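Local coordinates for mannan endo-1,4-beta-mannosidase (Bacillus subtilis, PDB 3CBW), which hydrolyses internal beta-1,4-mannosidic linkages in mannan, galactomannan and glucomannan, and so takes part in the breakdown of glucomannan, at residues 167-172 against 217-222; 68-73 against 321-326; 254-259 against 295-300; 86-91 against 152-157. The protein carries 3 engineered substitutions. One frame throughout, in Å; residues are numbered along the deposited sequence. Where two conformers were deposited one is given.

Contact 1. Residues 167-172 against 217-222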
# COMPACT_ATOMS: atom_id res chain seq x y z
N VAL A 167 -11.66 -11.59 4.45
CA VAL A 167 -10.30 -11.42 3.93
C VAL A 167 -9.70 -10.10 4.40
O VAL A 167 -10.22 -9.03 4.06
CB VAL A 167 -10.34 -11.44 2.39
CG1 VAL A 167 -8.96 -11.14 1.80
CG2 VAL A 167 -10.88 -12.78 1.89
N PRO A 168 -8.60 -10.16 5.18
CA PRO A 168 -7.91 -8.93 5.58
C PRO A 168 -7.26 -8.28 4.35
O PRO A 168 -6.75 -8.99 3.48
CB PRO A 168 -6.82 -9.43 6.53
CG PRO A 168 -6.56 -10.83 6.10
CD PRO A 168 -7.89 -11.36 5.64
N VAL A 169 -7.25 -6.96 4.32
CA VAL A 169 -6.69 -6.22 3.20
C VAL A 169 -5.75 -5.14 3.70
O VAL A 169 -6.13 -4.34 4.57
CB VAL A 169 -7.81 -5.52 2.38
CG1 VAL A 169 -7.25 -4.60 1.29
CG2 VAL A 169 -8.75 -6.55 1.78
N LEU A 170 -4.54 -5.10 3.15
CA LEU A 170 -3.63 -3.99 3.36
C LEU A 170 -4.12 -2.86 2.46
O LEU A 170 -3.99 -2.94 1.23
CB LEU A 170 -2.22 -4.41 2.99
CG LEU A 170 -1.59 -5.50 3.87
CD1 LEU A 170 -0.32 -6.08 3.24
CD2 LEU A 170 -1.30 -4.97 5.27
N PHE A 171 -4.70 -1.83 3.06
CA PHE A 171 -5.36 -0.75 2.30
C PHE A 171 -4.49 0.48 2.38
O PHE A 171 -4.23 1.00 3.48
CB PHE A 171 -6.75 -0.48 2.87
CG PHE A 171 -7.55 0.53 2.11
CD1 PHE A 171 -7.88 0.31 0.78
CD2 PHE A 171 -8.01 1.68 2.73
CE1 PHE A 171 -8.62 1.23 0.06
CE2 PHE A 171 -8.77 2.61 2.03
CZ PHE A 171 -9.08 2.39 0.69
N ARG A 172 -4.00 0.92 1.23
CA ARG A 172 -2.97 1.95 1.18
C ARG A 172 -3.44 3.11 0.30
O ARG A 172 -3.04 3.21 -0.85
CB ARG A 172 -1.67 1.32 0.65
CG ARG A 172 -0.47 2.27 0.62
CD ARG A 172 0.78 1.51 0.19
NE ARG A 172 0.75 1.03 -1.19
CZ ARG A 172 1.31 1.63 -2.23
NH1 ARG A 172 1.98 2.77 -2.08
NH2 ARG A 172 1.22 1.10 -3.43
N LEU A 217 -16.49 -1.03 7.16
CA LEU A 217 -15.50 -1.97 6.63
C LEU A 217 -14.49 -2.38 7.70
O LEU A 217 -13.64 -1.58 8.10
CB LEU A 217 -14.83 -1.41 5.38
CG LEU A 217 -15.79 -1.16 4.21
CD1 LEU A 217 -15.12 -0.35 3.13
CD2 LEU A 217 -16.36 -2.44 3.59
N ASP A 218 -14.58 -3.63 8.16
CA ASP A 218 -13.89 -4.10 9.36
C ASP A 218 -12.72 -5.05 9.08
O ASP A 218 -12.19 -5.66 10.00
CB ASP A 218 -14.92 -4.73 10.33
CG ASP A 218 -15.88 -3.72 10.92
OD1 ASP A 218 -15.50 -2.54 11.04
OD2 ASP A 218 -17.01 -4.13 11.26
N HIS A 219 -12.29 -5.10 7.82
CA HIS A 219 -11.24 -6.01 7.38
C HIS A 219 -10.03 -5.23 6.85
O HIS A 219 -9.15 -5.83 6.24
CB HIS A 219 -11.79 -6.95 6.31
CG HIS A 219 -12.22 -6.25 5.06
ND1 HIS A 219 -12.90 -5.05 5.08
CD2 HIS A 219 -12.02 -6.55 3.75
CE1 HIS A 219 -13.12 -4.66 3.83
NE2 HIS A 219 -12.61 -5.56 3.01
N LEU A 220 -9.99 -3.92 7.08
CA LEU A 220 -8.92 -3.08 6.52
C LEU A 220 -7.82 -2.79 7.52
O LEU A 220 -8.07 -2.48 8.69
CB LEU A 220 -9.49 -1.75 6.02
CG LEU A 220 -10.65 -1.82 5.02
CD1 LEU A 220 -11.10 -0.44 4.60
CD2 LEU A 220 -10.25 -2.66 3.80
N ILE A 221 -6.59 -2.91 7.02
CA ILE A 221 -5.37 -2.54 7.74
C ILE A 221 -4.84 -1.33 6.99
O ILE A 221 -4.56 -1.40 5.79
CB ILE A 221 -4.37 -3.71 7.73
CG1 ILE A 221 -4.93 -4.88 8.57
CG2 ILE A 221 -3.00 -3.26 8.25
CD1 ILE A 221 -4.09 -6.14 8.51
N TRP A 222 -4.74 -0.20 7.68
CA TRP A 222 -4.51 1.10 7.07
C TRP A 222 -3.03 1.43 6.94
O TRP A 222 -2.30 1.41 7.95
CB TRP A 222 -5.25 2.17 7.88
CG TRP A 222 -6.73 2.05 7.70
CD1 TRP A 222 -7.55 1.16 8.32
CD2 TRP A 222 -7.54 2.78 6.79
NE1 TRP A 222 -8.84 1.31 7.87
CE2 TRP A 222 -8.86 2.30 6.92
CE3 TRP A 222 -7.28 3.83 5.89
CZ2 TRP A 222 -9.92 2.83 6.19
CZ3 TRP A 222 -8.35 4.35 5.16
CH2 TRP A 222 -9.64 3.83 5.30
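The carbonyl oxygen of H219 is gripped twice from 167-172: V169 N donates to H219 O at 2.9 Å, nearly along the C=O axis, and P168, whose ring nitrogen has no hydrogen to give, adds a weaker CA-H...O contact from its CA at 3.4 Å. The chains then trade bonds as parallel strands do. I221 N gives its hydrogen to V169 O, and F171 N reaches I221 O at 2.8 Å with an almost straight N-H...O of 169°. Beta-branched V169 and I221 suit this extended backbone. L170 and I221 lie side by side on one face of the sheet, L170 CD2 coming 3.8 Å from I221 CG2. V169, F171, L220 and W222 occupy the other. Here F171, its CG anti to the backbone N (chi1 -176°), turns an edge toward the six-membered ring of W222 in a T-shaped stack with planes at 89°; F171 CE2 lies 3.6 Å from W222 CH2. At the start of the pairing the H219 ring presents CD2 in its plane to V167 O at 3.1 Å, while H219 NE2 bonds weakly to L159 O of helix 143-163. These are neighbouring strands of the TIM barrel, and R172, the last residue of 167-172, forms salt bridges to D249 and to E275, the probable nucleophile. The contact's polarity is thus nearly all backbone, paired inside an apolar setting, whereas buried V167 O has no hydrogen-bonding partner in the model.

Contact 2. Residues 68-73 against 321-326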
# COMPACT_ATOMS: atom_id res chain seq x y z
N GLN A 68 9.11 -19.63 -5.78
CA GLN A 68 8.32 -19.10 -4.68
C GLN A 68 7.38 -18.04 -5.21
O GLN A 68 7.61 -17.46 -6.27
CB GLN A 68 9.24 -18.47 -3.64
CG GLN A 68 10.23 -19.44 -3.00
CD GLN A 68 9.56 -20.42 -2.08
OE1 GLN A 68 8.69 -20.06 -1.27
NE2 GLN A 68 9.95 -21.68 -2.18
N SER A 69 6.32 -17.77 -4.45
CA SER A 69 5.37 -16.72 -4.81
C SER A 69 5.38 -15.60 -3.77
O SER A 69 5.62 -15.87 -2.59
CB SER A 69 3.95 -17.27 -4.93
OG SER A 69 3.88 -18.28 -5.92
N PRO A 70 5.08 -14.35 -4.18
CA PRO A 70 5.06 -13.27 -3.19
C PRO A 70 4.00 -13.50 -2.12
O PRO A 70 2.88 -13.96 -2.43
CB PRO A 70 4.72 -12.02 -4.02
CG PRO A 70 4.12 -12.54 -5.30
CD PRO A 70 4.77 -13.88 -5.54
N ALA A 71 4.34 -13.22 -0.87
CA ALA A 71 3.35 -13.32 0.20
C ALA A 71 2.19 -12.34 0.01
O ALA A 71 1.03 -12.68 0.27
CB ALA A 71 3.99 -13.14 1.57
N ILE A 72 2.50 -11.12 -0.44
CA ILE A 72 1.51 -10.08 -0.66
C ILE A 72 1.32 -9.84 -2.15
O ILE A 72 2.29 -9.79 -2.91
CB ILE A 72 1.96 -8.78 0.02
CG1 ILE A 72 2.03 -8.99 1.54
CG2 ILE A 72 1.03 -7.61 -0.35
CD1 ILE A 72 2.79 -7.92 2.27
N TYR A 73 0.05 -9.74 -2.58
CA TYR A 73 -0.23 -9.44 -3.98
C TYR A 73 -1.12 -8.21 -4.05
O TYR A 73 -2.14 -8.13 -3.37
CB TYR A 73 -0.88 -10.63 -4.68
CG TYR A 73 -0.59 -10.67 -6.16
CD1 TYR A 73 0.71 -10.72 -6.64
CD2 TYR A 73 -1.63 -10.72 -7.10
CE1 TYR A 73 0.98 -10.78 -8.01
CE2 TYR A 73 -1.37 -10.79 -8.47
CZ TYR A 73 -0.06 -10.83 -8.91
OH TYR A 73 0.23 -10.93 -10.26
N ALA A 321 17.99 -14.80 -4.87
CA ALA A 321 18.58 -14.47 -3.58
C ALA A 321 17.58 -13.74 -2.69
O ALA A 321 17.53 -13.99 -1.48
CB ALA A 321 19.85 -13.66 -3.75
N LEU A 322 16.79 -12.84 -3.28
CA LEU A 322 15.72 -12.14 -2.57
C LEU A 322 14.68 -13.12 -2.02
O LEU A 322 14.34 -13.08 -0.83
CB LEU A 322 15.03 -11.14 -3.50
CG LEU A 322 13.80 -10.39 -2.96
CD1 LEU A 322 14.22 -9.41 -1.86
CD2 LEU A 322 13.10 -9.67 -4.10
N TYR A 323 14.20 -14.01 -2.87
CA TYR A 323 13.11 -14.90 -2.50
C TYR A 323 13.56 -16.07 -1.62
O TYR A 323 12.75 -16.61 -0.87
CB TYR A 323 12.32 -15.34 -3.74
CG TYR A 323 11.22 -14.36 -4.05
CD1 TYR A 323 11.46 -13.19 -4.77
CD2 TYR A 323 9.93 -14.60 -3.56
CE1 TYR A 323 10.43 -12.28 -5.00
CE2 TYR A 323 8.91 -13.70 -3.79
CZ TYR A 323 9.16 -12.55 -4.50
OH TYR A 323 8.12 -11.67 -4.72
N HIS A 324 14.84 -16.42 -1.68
CA HIS A 324 15.35 -17.53 -0.89
C HIS A 324 16.09 -17.11 0.36
O HIS A 324 16.54 -17.96 1.13
CB HIS A 324 16.22 -18.46 -1.75
CG HIS A 324 15.45 -19.16 -2.82
ND1 HIS A 324 14.77 -20.34 -2.59
CD2 HIS A 324 15.22 -18.83 -4.11
CE1 HIS A 324 14.17 -20.71 -3.70
NE2 HIS A 324 14.43 -19.82 -4.64
N ASP A 325 16.23 -15.80 0.58
CA ASP A 325 16.89 -15.31 1.78
C ASP A 325 16.17 -15.86 3.01
O ASP A 325 14.94 -15.96 3.01
CB ASP A 325 16.90 -13.79 1.82
CG ASP A 325 17.86 -13.26 2.86
OD1 ASP A 325 17.49 -13.23 4.05
OD2 ASP A 325 19.02 -12.92 2.50
N SER A 326 16.91 -16.21 4.05
CA SER A 326 16.30 -16.75 5.27
C SER A 326 15.28 -15.78 5.89
O SER A 326 14.36 -16.20 6.56
CB SER A 326 17.35 -17.13 6.30
OG SER A 326 18.06 -16.00 6.72
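Y323 carries most of this contact, its ring reaching from helix 319-324 to the extended chain that leads into barrel strand 72-79. The ring runs beside the backbone of 68-70. Near the base of the ring, Y323 CD2 lies 3.9 Å from Q68 CB. Farther out, P70 CA sits at the ring's edge, in its plane, and Y323 CE2 is 3.9 Å from P70 N. At the tip Y323 OH meets P70 CB at 3.5 Å, the pyrrolidine crossing the tyrosine obliquely. A long flat side chain suits this place, since it can follow three residues at once, and proline offers it a compact apolar surface with no N-H that would need a partner. I62 and T66 of helix 57-66 and S43 of strand 41-49 also touch Y323, so the ring is wedged among three elements of the barrel.

H324 comes next, its CG anti to the carbonyl carbon (chi1 -66°). It crosses Q68 obliquely, H324 CE1 lying 4.2 Å from Q68 CG, and H324 NE2 is hydrogen-bonded to T66 O, just before 68-73. Q68 is bent at chi2 (-71°), and its methylene CG rather than its amide makes the closest approach to the H324 ring. No hydrogen bond joins the two segments: they meet through carbon and ring surfaces, so van der Waals packing, not hydrogen bonding, joins them.

Contact 3. Residues 254-259 against 295-300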
# COMPACT_ATOMS: atom_id res chain seq x y z
N ASP A 254 20.47 2.95 -5.02
CA ASP A 254 21.25 2.63 -3.84
C ASP A 254 20.29 2.20 -2.72
O ASP A 254 19.63 3.04 -2.11
CB ASP A 254 22.04 3.86 -3.41
CG ASP A 254 22.92 3.63 -2.19
OD1 ASP A 254 22.88 2.53 -1.59
OD2 ASP A 254 23.65 4.57 -1.84
N ALA A 255 20.26 0.90 -2.45
CA ALA A 255 19.38 0.35 -1.42
C ALA A 255 19.72 0.80 -0.01
O ALA A 255 18.89 0.69 0.88
CB ALA A 255 19.41 -1.16 -1.47
N TYR A 256 20.92 1.31 0.20
CA TYR A 256 21.42 1.57 1.54
C TYR A 256 21.25 3.02 1.97
O TYR A 256 21.50 3.35 3.13
CB TYR A 256 22.89 1.18 1.62
CG TYR A 256 23.14 -0.30 1.39
CD1 TYR A 256 23.39 -1.15 2.45
CD2 TYR A 256 23.12 -0.83 0.10
CE1 TYR A 256 23.63 -2.51 2.24
CE2 TYR A 256 23.33 -2.18 -0.11
CZ TYR A 256 23.59 -3.00 0.95
OH TYR A 256 23.83 -4.32 0.70
N SER A 257 20.82 3.87 1.03
CA SER A 257 20.71 5.31 1.24
C SER A 257 19.28 5.80 1.31
O SER A 257 19.03 7.00 1.18
CB SER A 257 21.47 6.05 0.14
OG SER A 257 22.86 5.90 0.34
N ILE A 258 18.34 4.89 1.50
CA ILE A 258 16.93 5.27 1.54
C ILE A 258 16.67 6.06 2.82
O ILE A 258 17.02 5.62 3.91
CB ILE A 258 16.00 4.06 1.44
CG1 ILE A 258 16.29 3.26 0.17
CG2 ILE A 258 14.55 4.52 1.44
CD1 ILE A 258 15.66 1.86 0.14
N ASN A 259 16.09 7.25 2.65
CA ASN A 259 15.79 8.14 3.76
C ASN A 259 14.38 7.91 4.27
O ASN A 259 13.45 7.75 3.48
CB ASN A 259 15.96 9.58 3.26
CG ASN A 259 15.69 10.63 4.32
OD1 ASN A 259 14.54 10.89 4.67
ND2 ASN A 259 16.76 11.27 4.80
N LYS A 295 18.48 -6.14 6.11
CA LYS A 295 19.11 -6.78 7.26
C LYS A 295 20.04 -5.83 8.00
O LYS A 295 20.08 -5.82 9.24
CB LYS A 295 19.89 -8.01 6.82
CG LYS A 295 19.05 -9.11 6.26
CD LYS A 295 19.92 -10.31 6.06
CE LYS A 295 19.17 -11.36 5.32
NZ LYS A 295 19.74 -12.72 5.55
N GLN A 296 20.80 -5.03 7.26
CA GLN A 296 21.80 -4.15 7.88
C GLN A 296 21.27 -2.80 8.35
O GLN A 296 21.76 -2.25 9.34
CB GLN A 296 22.94 -3.89 6.89
CG GLN A 296 23.76 -5.11 6.51
CD GLN A 296 25.17 -4.75 6.11
OE1 GLN A 296 25.91 -4.16 6.90
NE2 GLN A 296 25.54 -5.07 4.88
N LYS A 297 20.30 -2.25 7.62
CA LYS A 297 19.88 -0.85 7.75
C LYS A 297 18.41 -0.70 8.19
O LYS A 297 18.06 0.27 8.83
CB LYS A 297 20.03 -0.09 6.42
CG LYS A 297 21.38 -0.21 5.68
CD LYS A 297 22.55 0.39 6.45
CE LYS A 297 22.47 1.90 6.55
NZ LYS A 297 23.65 2.38 7.32
N TYR A 298 17.55 -1.64 7.79
CA TYR A 298 16.10 -1.48 7.99
C TYR A 298 15.48 -2.73 8.62
O TYR A 298 14.50 -3.27 8.11
CB TYR A 298 15.39 -1.13 6.66
CG TYR A 298 16.18 -0.25 5.71
CD1 TYR A 298 16.46 1.09 6.01
CD2 TYR A 298 16.62 -0.74 4.48
CE1 TYR A 298 17.19 1.90 5.11
CE2 TYR A 298 17.33 0.05 3.59
CZ TYR A 298 17.62 1.36 3.92
OH TYR A 298 18.34 2.15 3.03
N PRO A 299 16.02 -3.20 9.75
CA PRO A 299 15.59 -4.51 10.24
C PRO A 299 14.13 -4.62 10.68
O PRO A 299 13.58 -5.73 10.70
CB PRO A 299 16.55 -4.79 11.41
CG PRO A 299 16.94 -3.43 11.87
CD PRO A 299 17.07 -2.63 10.61
N LYS A 300 13.50 -3.50 11.03
CA LYS A 300 12.09 -3.51 11.44
C LYS A 300 11.11 -3.67 10.27
O LYS A 300 9.91 -3.80 10.48
CB LYS A 300 11.74 -2.26 12.25
CG LYS A 300 12.42 -2.20 13.61
CD LYS A 300 12.00 -0.94 14.33
CE LYS A 300 12.48 -0.94 15.76
NZ LYS A 300 11.94 0.27 16.46
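D254 opens a type I beta turn that runs to S257, and its carboxylate holds the turn at two points. D254 OD1 accepts from Y256 N at 2.9 Å, an Asx turn, and D254 OD2 takes the hydroxyl of S257 at 2.7 Å; both donors approach from above the carboxylate plane. Aspartate and serine are short enough to close such bonds within four residues, where the turn's own S257 N to D254 O bond is weak. A255 points its carbonyl to the other segment: Y298 OH donates to A255 O at 2.7 Å, in the carbonyl plane and on a lone pair. Small A255 also rests on A293 of helix 287-297.

The turn belongs to the loop that follows strand 245-252 of the TIM barrel, the strand bearing Y251, a probable substrate-binding residue, and Y298 follows helix 287-297 on the way to the barrel strand 301-306. The Y256 ring reaches that helix, where it also touches L289 and A293; Q296 NE2 lies at its edge. Y256 CD1 is 3.9 Å from K297 CG, the lysine crossing it at about a right angle. The hydroxyl of Y256 and the amide nitrogen of Q296 both bond to N292 OD1, which ties their outer ends together. I258 then grips the phenol a second time, I258 N donating to Y298 OH at 3.1 Å (143°), so the hydroxyl gives one bond and receives one, while I258 CB packs 3.4 Å from the same oxygen. K297 CB covers one face of the Y298 ring, 3.6 Å above the centre, and F273 meets that ring edge-to-face.

Contact 4. Residues 86-91 against 152-157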
# COMPACT_ATOMS: atom_id res chain seq x y z
N ASN A 86 -18.54 9.29 -16.19
CA ASN A 86 -18.70 9.54 -14.77
C ASN A 86 -17.35 9.26 -14.12
O ASN A 86 -16.67 8.31 -14.50
CB ASN A 86 -19.79 8.63 -14.18
CG ASN A 86 -21.17 8.94 -14.74
OD1 ASN A 86 -21.58 10.09 -14.81
ND2 ASN A 86 -21.89 7.89 -15.12
N ILE A 87 -16.95 10.11 -13.18
CA ILE A 87 -15.63 9.95 -12.55
C ILE A 87 -15.42 8.55 -11.94
O ILE A 87 -14.32 8.00 -12.03
CB ILE A 87 -15.34 11.08 -11.54
CG1 ILE A 87 -13.86 11.06 -11.15
CG2 ILE A 87 -16.29 11.01 -10.31
CD1 ILE A 87 -13.40 12.31 -10.47
N GLU A 88 -16.47 7.97 -11.37
CA GLU A 88 -16.35 6.66 -10.75
C GLU A 88 -16.13 5.51 -11.74
O GLU A 88 -15.79 4.40 -11.32
CB GLU A 88 -17.50 6.38 -9.76
CG GLU A 88 -18.86 6.17 -10.40
CD GLU A 88 -19.65 7.46 -10.65
OE1 GLU A 88 -19.06 8.57 -10.73
OE2 GLU A 88 -20.89 7.37 -10.80
N ASP A 89 -16.29 5.76 -13.04
CA ASP A 89 -15.98 4.75 -14.06
C ASP A 89 -14.49 4.39 -14.05
O ASP A 89 -14.09 3.33 -14.55
CB ASP A 89 -16.36 5.23 -15.47
CG ASP A 89 -17.85 5.49 -15.63
OD1 ASP A 89 -18.66 5.04 -14.80
OD2 ASP A 89 -18.20 6.16 -16.63
N SER A 90 -13.67 5.28 -13.49
CA SER A 90 -12.25 5.01 -13.30
C SER A 90 -11.98 3.87 -12.31
O SER A 90 -10.90 3.32 -12.33
CB SER A 90 -11.54 6.29 -12.82
OG SER A 90 -11.97 6.68 -11.53
N ILE A 91 -12.95 3.55 -11.46
CA ILE A 91 -12.81 2.49 -10.48
C ILE A 91 -13.31 1.17 -11.05
O ILE A 91 -14.41 1.10 -11.59
CB ILE A 91 -13.64 2.82 -9.21
CG1 ILE A 91 -13.28 4.19 -8.62
CG2 ILE A 91 -13.55 1.69 -8.18
CD1 ILE A 91 -11.87 4.30 -8.09
N LEU A 152 -15.51 6.92 -3.69
CA LEU A 152 -15.38 6.19 -2.44
C LEU A 152 -16.47 5.13 -2.31
O LEU A 152 -16.22 4.04 -1.81
CB LEU A 152 -15.40 7.13 -1.24
CG LEU A 152 -14.29 8.19 -1.17
CD1 LEU A 152 -14.38 8.97 0.13
CD2 LEU A 152 -12.90 7.58 -1.34
N SER A 153 -17.69 5.45 -2.75
CA SER A 153 -18.80 4.52 -2.66
C SER A 153 -18.53 3.27 -3.48
O SER A 153 -18.79 2.16 -3.02
CB SER A 153 -20.09 5.18 -3.11
OG SER A 153 -21.18 4.31 -2.90
N LYS A 154 -18.01 3.45 -4.69
CA LYS A 154 -17.74 2.31 -5.55
C LYS A 154 -16.57 1.47 -5.00
O LYS A 154 -16.61 0.24 -5.06
CB LYS A 154 -17.47 2.77 -6.98
CG LYS A 154 -17.52 1.65 -7.99
CD LYS A 154 -17.40 2.16 -9.42
CE LYS A 154 -17.40 0.99 -10.38
NZ LYS A 154 -17.13 1.46 -11.77
N ILE A 155 -15.56 2.14 -4.48
CA ILE A 155 -14.43 1.47 -3.82
C ILE A 155 -14.93 0.63 -2.65
O ILE A 155 -14.58 -0.55 -2.52
CB ILE A 155 -13.36 2.50 -3.36
CG1 ILE A 155 -12.66 3.11 -4.58
CG2 ILE A 155 -12.35 1.84 -2.42
CD1 ILE A 155 -12.00 4.44 -4.29
N ALA A 156 -15.79 1.23 -1.82
CA ALA A 156 -16.33 0.53 -0.66
C ALA A 156 -17.16 -0.68 -1.07
O ALA A 156 -17.08 -1.72 -0.43
CB ALA A 156 -17.14 1.46 0.21
N ASP A 157 -17.92 -0.56 -2.16
CA ASP A 157 -18.69 -1.71 -2.66
C ASP A 157 -17.74 -2.86 -2.99
O ASP A 157 -18.02 -4.02 -2.69
CB ASP A 157 -19.49 -1.34 -3.91
CG ASP A 157 -20.65 -0.39 -3.65
OD1 ASP A 157 -21.01 -0.12 -2.48
OD2 ASP A 157 -21.23 0.09 -4.65
O HOH W 1 -18.94 3.41 -12.65
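The ammonium of K154 meets three oxygens. K154 NZ donates to I91 O at 2.7 Å, in the carbonyl plane, and to E88 O at a longer 3.3 Å, from above that carbonyl's plane. The third is a water, 2.8 Å from K154 NZ, which donates to D89 OD1 and so bridges a pair not in direct contact. Lysine suits the place because its chain, extended beyond CG, spans from helix 143-163 to the loop. Its methylenes slide past I91, with K154 CD 3.8 Å from I91 CB. Beside it I91 CD1 packs on I155 CG1 at 3.8 Å, the two isoleucines crossing at about a right angle.

E88 and D89 belong to the 3-10 segment 87-90, and I91 follows it, its N bonded back to E88 O. D89 OD2 receives N86 N, and S90 OG bonds back to I87 O. R79 in turn bonds to the carbonyls of D89 and S90, and I91 lies about 8 Å, side chain to side chain, from H114, a probable substrate-binding residue. Two backbone carbonyls and a water-linked carboxylate should favour the charged form of K154, so the cation links the loop to the helix alongside the packing of I91 on I155.

How the contacts relate
From the N terminus, 68-73 opens the longest loop, which closes only at 321-326 (contact 2). Inside it the other three follow in series without crossing: contact 4 closes 86-91 on 152-157, contact 1 pairs 167-172 with 217-222, and contact 3 brings 254-259 to 295-300. Helix 143-163 precedes strand 169-172 in the chain, and L217 CD1 of contact 1 touches A156 CB of contact 4. L170 CD1 packs on I72 CD1, so contacts 1 and 2 meet in the same barrel sheet. D325 of contact 2 forms a salt bridge with K295 of contact 3, joining helix 287-297 to the residues after helix 319-324. Contacts 3 and 4 lie on opposite sides of the chain's centre.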